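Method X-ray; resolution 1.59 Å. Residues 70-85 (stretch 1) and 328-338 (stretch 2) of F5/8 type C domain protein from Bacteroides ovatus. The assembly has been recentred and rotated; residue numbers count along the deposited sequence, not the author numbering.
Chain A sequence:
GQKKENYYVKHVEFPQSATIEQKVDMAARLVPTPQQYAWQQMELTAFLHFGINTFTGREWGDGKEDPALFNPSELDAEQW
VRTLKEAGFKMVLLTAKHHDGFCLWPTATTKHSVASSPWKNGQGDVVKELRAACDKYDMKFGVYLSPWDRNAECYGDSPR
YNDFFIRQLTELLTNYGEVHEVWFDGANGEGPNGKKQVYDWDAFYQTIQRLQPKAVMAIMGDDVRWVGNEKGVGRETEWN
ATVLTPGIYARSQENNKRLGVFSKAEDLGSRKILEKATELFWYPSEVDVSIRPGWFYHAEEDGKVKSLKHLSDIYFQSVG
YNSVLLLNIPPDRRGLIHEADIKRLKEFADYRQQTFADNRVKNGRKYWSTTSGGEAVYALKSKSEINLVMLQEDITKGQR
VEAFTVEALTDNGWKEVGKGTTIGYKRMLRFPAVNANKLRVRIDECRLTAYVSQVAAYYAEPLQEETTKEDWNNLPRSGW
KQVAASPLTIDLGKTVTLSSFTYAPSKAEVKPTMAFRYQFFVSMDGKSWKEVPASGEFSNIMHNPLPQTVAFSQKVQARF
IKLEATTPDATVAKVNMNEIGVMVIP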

# COMPACT_ATOMS: atom_id res chain seq x y z
N PHE A 70 13.51 -25.42 3.49
CA PHE A 70 12.90 -24.94 2.19
C PHE A 70 12.42 -26.12 1.41
O PHE A 70 13.19 -26.85 0.75
CB PHE A 70 13.86 -24.11 1.36
CG PHE A 70 13.20 -23.55 0.13
CD1 PHE A 70 12.38 -22.45 0.25
CD2 PHE A 70 13.30 -24.18 -1.07
CE1 PHE A 70 11.72 -21.92 -0.85
CE2 PHE A 70 12.64 -23.66 -2.17
CZ PHE A 70 11.85 -22.52 -2.06
N ASN A 71 11.12 -26.38 1.47
CA ASN A 71 10.60 -27.52 0.77
C ASN A 71 9.15 -27.38 0.33
O ASN A 71 8.26 -28.03 0.86
CB ASN A 71 10.77 -28.80 1.62
CG ASN A 71 10.66 -30.08 0.77
OD1 ASN A 71 10.74 -30.04 -0.46
ND2 ASN A 71 10.40 -31.18 1.41
N PRO A 72 8.90 -26.53 -0.66
CA PRO A 72 7.53 -26.40 -1.15
C PRO A 72 6.94 -27.65 -1.70
O PRO A 72 7.63 -28.38 -2.44
CB PRO A 72 7.65 -25.37 -2.27
CG PRO A 72 9.02 -25.10 -2.43
CD PRO A 72 9.85 -25.69 -1.40
N SER A 73 5.70 -27.96 -1.31
CA SER A 73 5.16 -29.28 -1.65
C SER A 73 4.70 -29.44 -3.08
O SER A 73 4.68 -30.56 -3.57
CB SER A 73 4.06 -29.68 -0.68
OG SER A 73 3.03 -28.72 -0.64
N GLU A 74 4.27 -28.35 -3.75
CA GLU A 74 3.78 -28.47 -5.12
C GLU A 74 3.92 -27.14 -5.87
O GLU A 74 2.96 -26.63 -6.45
CB GLU A 74 2.34 -28.93 -5.17
CG GLU A 74 1.40 -28.16 -4.29
CD GLU A 74 -0.06 -28.59 -4.41
OE1 GLU A 74 -0.62 -28.55 -5.52
OE2 GLU A 74 -0.64 -28.95 -3.37
N LEU A 75 5.13 -26.64 -5.88
CA LEU A 75 5.35 -25.28 -6.34
C LEU A 75 4.90 -25.17 -7.80
O LEU A 75 5.22 -26.05 -8.64
CB LEU A 75 6.79 -24.89 -6.20
CG LEU A 75 7.12 -23.44 -6.56
CD1 LEU A 75 8.15 -22.83 -5.59
CD2 LEU A 75 7.59 -23.29 -7.98
N ASP A 76 4.20 -24.08 -8.12
CA ASP A 76 3.74 -23.83 -9.46
C ASP A 76 3.77 -22.33 -9.73
O ASP A 76 2.80 -21.60 -9.42
CB ASP A 76 2.37 -24.43 -9.61
CG ASP A 76 1.81 -24.31 -11.02
OD1 ASP A 76 2.45 -23.72 -11.91
OD2 ASP A 76 0.68 -24.79 -11.18
N ALA A 77 4.88 -21.87 -10.31
CA ALA A 77 5.03 -20.49 -10.67
C ALA A 77 4.13 -20.00 -11.81
O ALA A 77 3.82 -18.79 -11.86
CB ALA A 77 6.45 -20.14 -10.97
N GLU A 78 3.68 -20.92 -12.66
CA GLU A 78 2.65 -20.59 -13.66
C GLU A 78 1.35 -20.16 -12.97
O GLU A 78 0.67 -19.27 -13.43
CB GLU A 78 2.32 -21.70 -14.67
CG GLU A 78 3.46 -22.13 -15.54
CD GLU A 78 3.01 -23.06 -16.72
OE1 GLU A 78 1.80 -23.23 -16.91
OE2 GLU A 78 3.88 -23.58 -17.44
N GLN A 79 1.02 -20.80 -11.84
CA GLN A 79 -0.16 -20.44 -11.07
C GLN A 79 -0.02 -19.03 -10.52
O GLN A 79 -0.96 -18.23 -10.55
CB GLN A 79 -0.43 -21.45 -9.98
CG GLN A 79 -1.70 -21.20 -9.18
CD GLN A 79 -1.49 -20.61 -7.76
OE1 GLN A 79 -0.44 -20.09 -7.40
NE2 GLN A 79 -2.54 -20.71 -6.96
N TRP A 80 1.18 -18.71 -10.05
CA TRP A 80 1.44 -17.35 -9.60
C TRP A 80 1.20 -16.33 -10.74
O TRP A 80 0.51 -15.34 -10.57
CB TRP A 80 2.86 -17.13 -9.07
CG TRP A 80 3.39 -18.09 -8.07
CD1 TRP A 80 2.71 -19.07 -7.43
CD2 TRP A 80 4.72 -18.16 -7.62
NE1 TRP A 80 3.57 -19.75 -6.58
CE2 TRP A 80 4.81 -19.22 -6.71
CE3 TRP A 80 5.88 -17.41 -7.88
CZ2 TRP A 80 5.99 -19.57 -6.08
CZ3 TRP A 80 7.05 -17.80 -7.26
CH2 TRP A 80 7.09 -18.86 -6.37
N VAL A 81 1.89 -16.53 -11.86
CA VAL A 81 1.90 -15.54 -12.90
C VAL A 81 0.56 -15.46 -13.59
O VAL A 81 0.09 -14.36 -13.92
CB VAL A 81 3.04 -15.74 -13.89
CG1 VAL A 81 2.96 -14.72 -14.99
CG2 VAL A 81 4.41 -15.64 -13.20
N ARG A 82 -0.10 -16.59 -13.80
CA ARG A 82 -1.43 -16.57 -14.42
C ARG A 82 -2.41 -15.74 -13.54
O ARG A 82 -3.17 -14.89 -14.02
CB ARG A 82 -1.99 -17.97 -14.61
CG ARG A 82 -3.39 -18.03 -15.29
CD ARG A 82 -3.93 -19.48 -15.47
NE ARG A 82 -4.03 -20.23 -14.22
CZ ARG A 82 -3.18 -21.18 -13.80
NH1 ARG A 82 -2.08 -21.54 -14.48
NH2 ARG A 82 -3.41 -21.77 -12.63
N THR A 83 -2.37 -16.02 -12.24
CA THR A 83 -3.21 -15.33 -11.28
C THR A 83 -2.95 -13.82 -11.36
O THR A 83 -3.89 -13.02 -11.46
CB THR A 83 -2.92 -15.82 -9.90
OG1 THR A 83 -3.33 -17.19 -9.80
CG2 THR A 83 -3.69 -15.02 -8.84
N LEU A 84 -1.68 -13.45 -11.35
CA LEU A 84 -1.30 -12.04 -11.29
C LEU A 84 -1.54 -11.31 -12.63
O LEU A 84 -1.93 -10.14 -12.65
CB LEU A 84 0.16 -11.93 -10.84
CG LEU A 84 0.31 -12.43 -9.38
CD1 LEU A 84 1.77 -12.54 -9.01
CD2 LEU A 84 -0.42 -11.52 -8.38
N LYS A 85 -1.37 -12.03 -13.75
CA LYS A 85 -1.70 -11.47 -15.06
C LYS A 85 -3.17 -11.18 -15.15
O LYS A 85 -3.57 -10.04 -15.50
CB LYS A 85 -1.29 -12.44 -16.14
CG LYS A 85 -1.48 -11.96 -17.54
CD LYS A 85 -0.29 -11.12 -18.01
CE LYS A 85 -0.48 -10.77 -19.54
NZ LYS A 85 0.67 -9.86 -19.87
N ASN A 328 2.18 -6.84 -2.51
CA ASN A 328 2.77 -8.14 -2.25
C ASN A 328 1.73 -9.20 -2.02
O ASN A 328 0.83 -8.99 -1.21
CB ASN A 328 3.64 -8.06 -1.00
CG ASN A 328 4.14 -9.42 -0.56
OD1 ASN A 328 5.04 -10.03 -1.19
ND2 ASN A 328 3.56 -9.93 0.57
N ILE A 329 1.94 -10.33 -2.66
CA ILE A 329 1.08 -11.51 -2.46
C ILE A 329 2.04 -12.68 -2.24
O ILE A 329 2.80 -13.06 -3.16
CB ILE A 329 0.15 -11.80 -3.69
CG1 ILE A 329 -0.76 -10.59 -3.96
CG2 ILE A 329 -0.67 -13.05 -3.41
CD1 ILE A 329 -0.24 -9.70 -4.97
N PRO A 330 2.03 -13.24 -1.04
CA PRO A 330 3.09 -14.23 -0.74
C PRO A 330 2.68 -15.66 -1.03
O PRO A 330 1.72 -16.13 -0.43
CB PRO A 330 3.27 -14.09 0.75
CG PRO A 330 1.92 -13.63 1.25
CD PRO A 330 1.28 -12.85 0.16
N PRO A 331 3.44 -16.39 -1.85
CA PRO A 331 3.15 -17.81 -2.02
C PRO A 331 3.35 -18.57 -0.72
O PRO A 331 4.19 -18.22 0.11
CB PRO A 331 4.14 -18.25 -3.09
CG PRO A 331 4.45 -16.99 -3.86
CD PRO A 331 4.49 -15.92 -2.77
N ASP A 332 2.56 -19.62 -0.54
CA ASP A 332 2.55 -20.39 0.69
C ASP A 332 3.52 -21.59 0.71
O ASP A 332 4.43 -21.68 -0.15
CB ASP A 332 1.09 -20.80 0.95
CG ASP A 332 0.57 -21.85 0.02
OD1 ASP A 332 1.31 -22.41 -0.80
OD2 ASP A 332 -0.65 -22.14 0.18
N ARG A 333 3.36 -22.49 1.70
CA ARG A 333 4.28 -23.63 1.82
C ARG A 333 4.05 -24.72 0.78
O ARG A 333 4.89 -25.62 0.61
CB ARG A 333 4.25 -24.22 3.22
CG ARG A 333 4.73 -23.26 4.25
CD ARG A 333 4.81 -23.90 5.63
NE ARG A 333 5.11 -22.88 6.64
CZ ARG A 333 5.15 -23.09 7.95
NH1 ARG A 333 4.95 -24.32 8.43
NH2 ARG A 333 5.39 -22.06 8.77
N ARG A 334 2.93 -24.65 0.04
CA ARG A 334 2.76 -25.46 -1.17
C ARG A 334 3.54 -24.88 -2.34
O ARG A 334 3.75 -25.54 -3.35
CB ARG A 334 1.28 -25.54 -1.56
CG ARG A 334 0.45 -26.14 -0.48
CD ARG A 334 -1.02 -26.08 -0.86
NE ARG A 334 -1.52 -24.71 -0.80
CZ ARG A 334 -2.72 -24.29 -1.19
NH1 ARG A 334 -3.64 -25.13 -1.62
NH2 ARG A 334 -3.01 -23.02 -1.10
N GLY A 335 3.99 -23.63 -2.20
CA GLY A 335 4.46 -22.89 -3.37
C GLY A 335 3.37 -22.40 -4.32
O GLY A 335 3.56 -22.35 -5.53
N LEU A 336 2.24 -22.00 -3.75
CA LEU A 336 1.07 -21.53 -4.48
C LEU A 336 0.57 -20.23 -3.85
O LEU A 336 0.73 -20.01 -2.64
CB LEU A 336 -0.05 -22.56 -4.34
CG LEU A 336 0.18 -23.93 -5.00
CD1 LEU A 336 -1.02 -24.85 -4.65
CD2 LEU A 336 0.32 -23.76 -6.45
N ILE A 337 -0.03 -19.37 -4.66
CA ILE A 337 -0.83 -18.26 -4.10
C ILE A 337 -2.07 -18.89 -3.51
O ILE A 337 -2.71 -19.72 -4.13
CB ILE A 337 -1.17 -17.21 -5.17
CG1 ILE A 337 0.13 -16.54 -5.65
CG2 ILE A 337 -2.08 -16.13 -4.55
CD1 ILE A 337 -0.09 -15.48 -6.81
N HIS A 338 -2.36 -18.53 -2.28
CA HIS A 338 -3.47 -19.11 -1.50
C HIS A 338 -4.83 -18.69 -2.05
O HIS A 338 -5.00 -17.64 -2.65
CB HIS A 338 -3.33 -18.67 -0.07
CG HIS A 338 -4.24 -19.35 0.89
ND1 HIS A 338 -5.48 -18.84 1.19
CD2 HIS A 338 -4.08 -20.44 1.68
CE1 HIS A 338 -6.08 -19.62 2.08
NE2 HIS A 338 -5.25 -20.59 2.39
O HOH W 1 2.92 -27.88 2.04
O HOH W 2 -3.28 -27.92 -2.85

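What brings two segments so far apart in sequence into register? A type I beta turn from Asp 332 to Gly 335 offers its carbonyls to the loop that leads into the helix beginning at Ala 77. Ser 73 N donates to Arg 333 O at 3.1 Å, Glu 74 N to Arg 334 O at 2.9 Å, and Asp 76 N to Gly 335 O at 3.2 Å. The loop thus lies along the turn, backbone against backbone, and the CA atoms of Leu 75 and Gly 335 come within 3.9 Å. Two CA-H...O contacts add to the fit, from Pro 72 CA to Arg 333 O at 3.3 Å and from Leu 75 CA to Gly 335 O at 3.5 Å.

Why can the chains approach so closely at Gly 335? This residue has no side chain, and Pro 72 and Leu 75 occupy the hollow. An ideal CB would sit 2.7 Å from Leu 75 CA, a clash, and only 3.3 Å from Pro 72 CB. The backbone angles, 73/37, also favour glycine, because a CB would jam against the preceding carbonyl. Asp 332 steadies the turn from within: its OD1 accepts from Leu 336 N at 3.1 Å, while its OD2 forms a salt bridge with Arg 334 NH2 at 2.8 Å.

How does the indole of Trp 80 fit against the second stretch? Its CA-to-CB bond points sideways, but the ring end reaches nearer. Pro 331 covers one face, with CG 3.8 Å from the centroid of the six-membered ring and 17° off its normal, a CH-pi contact. At the ring edge, Trp 80 NE1 donates to Gly 335 O at 2.8 Å. That carbonyl therefore serves both the indole and the backbone NH of Asp 76, tying helix and loop to the same point.

What fills the space farther along the helix? Ile 337, with the largest area covered by the opposing stretch, extends its CD1 to 3.7 Å from Trp 80 CA and 4.0 Å from Leu 84 CG. Leu 84 also meets Ile 329, CD2 to CD1 at 3.9 Å, so its branched end packs against two isoleucines. Beside this apolar patch, Gln 79 reads the backbone of Ile 337 with both ends of its amide: Ile 337 N donates to Gln 79 OE1 at 2.9 Å, and Gln 79 NE2 donates to Ile 337 O at 3.0 Å. Leu 336 packs nearby, its CD2 3.8 Å from Asp 76 CB.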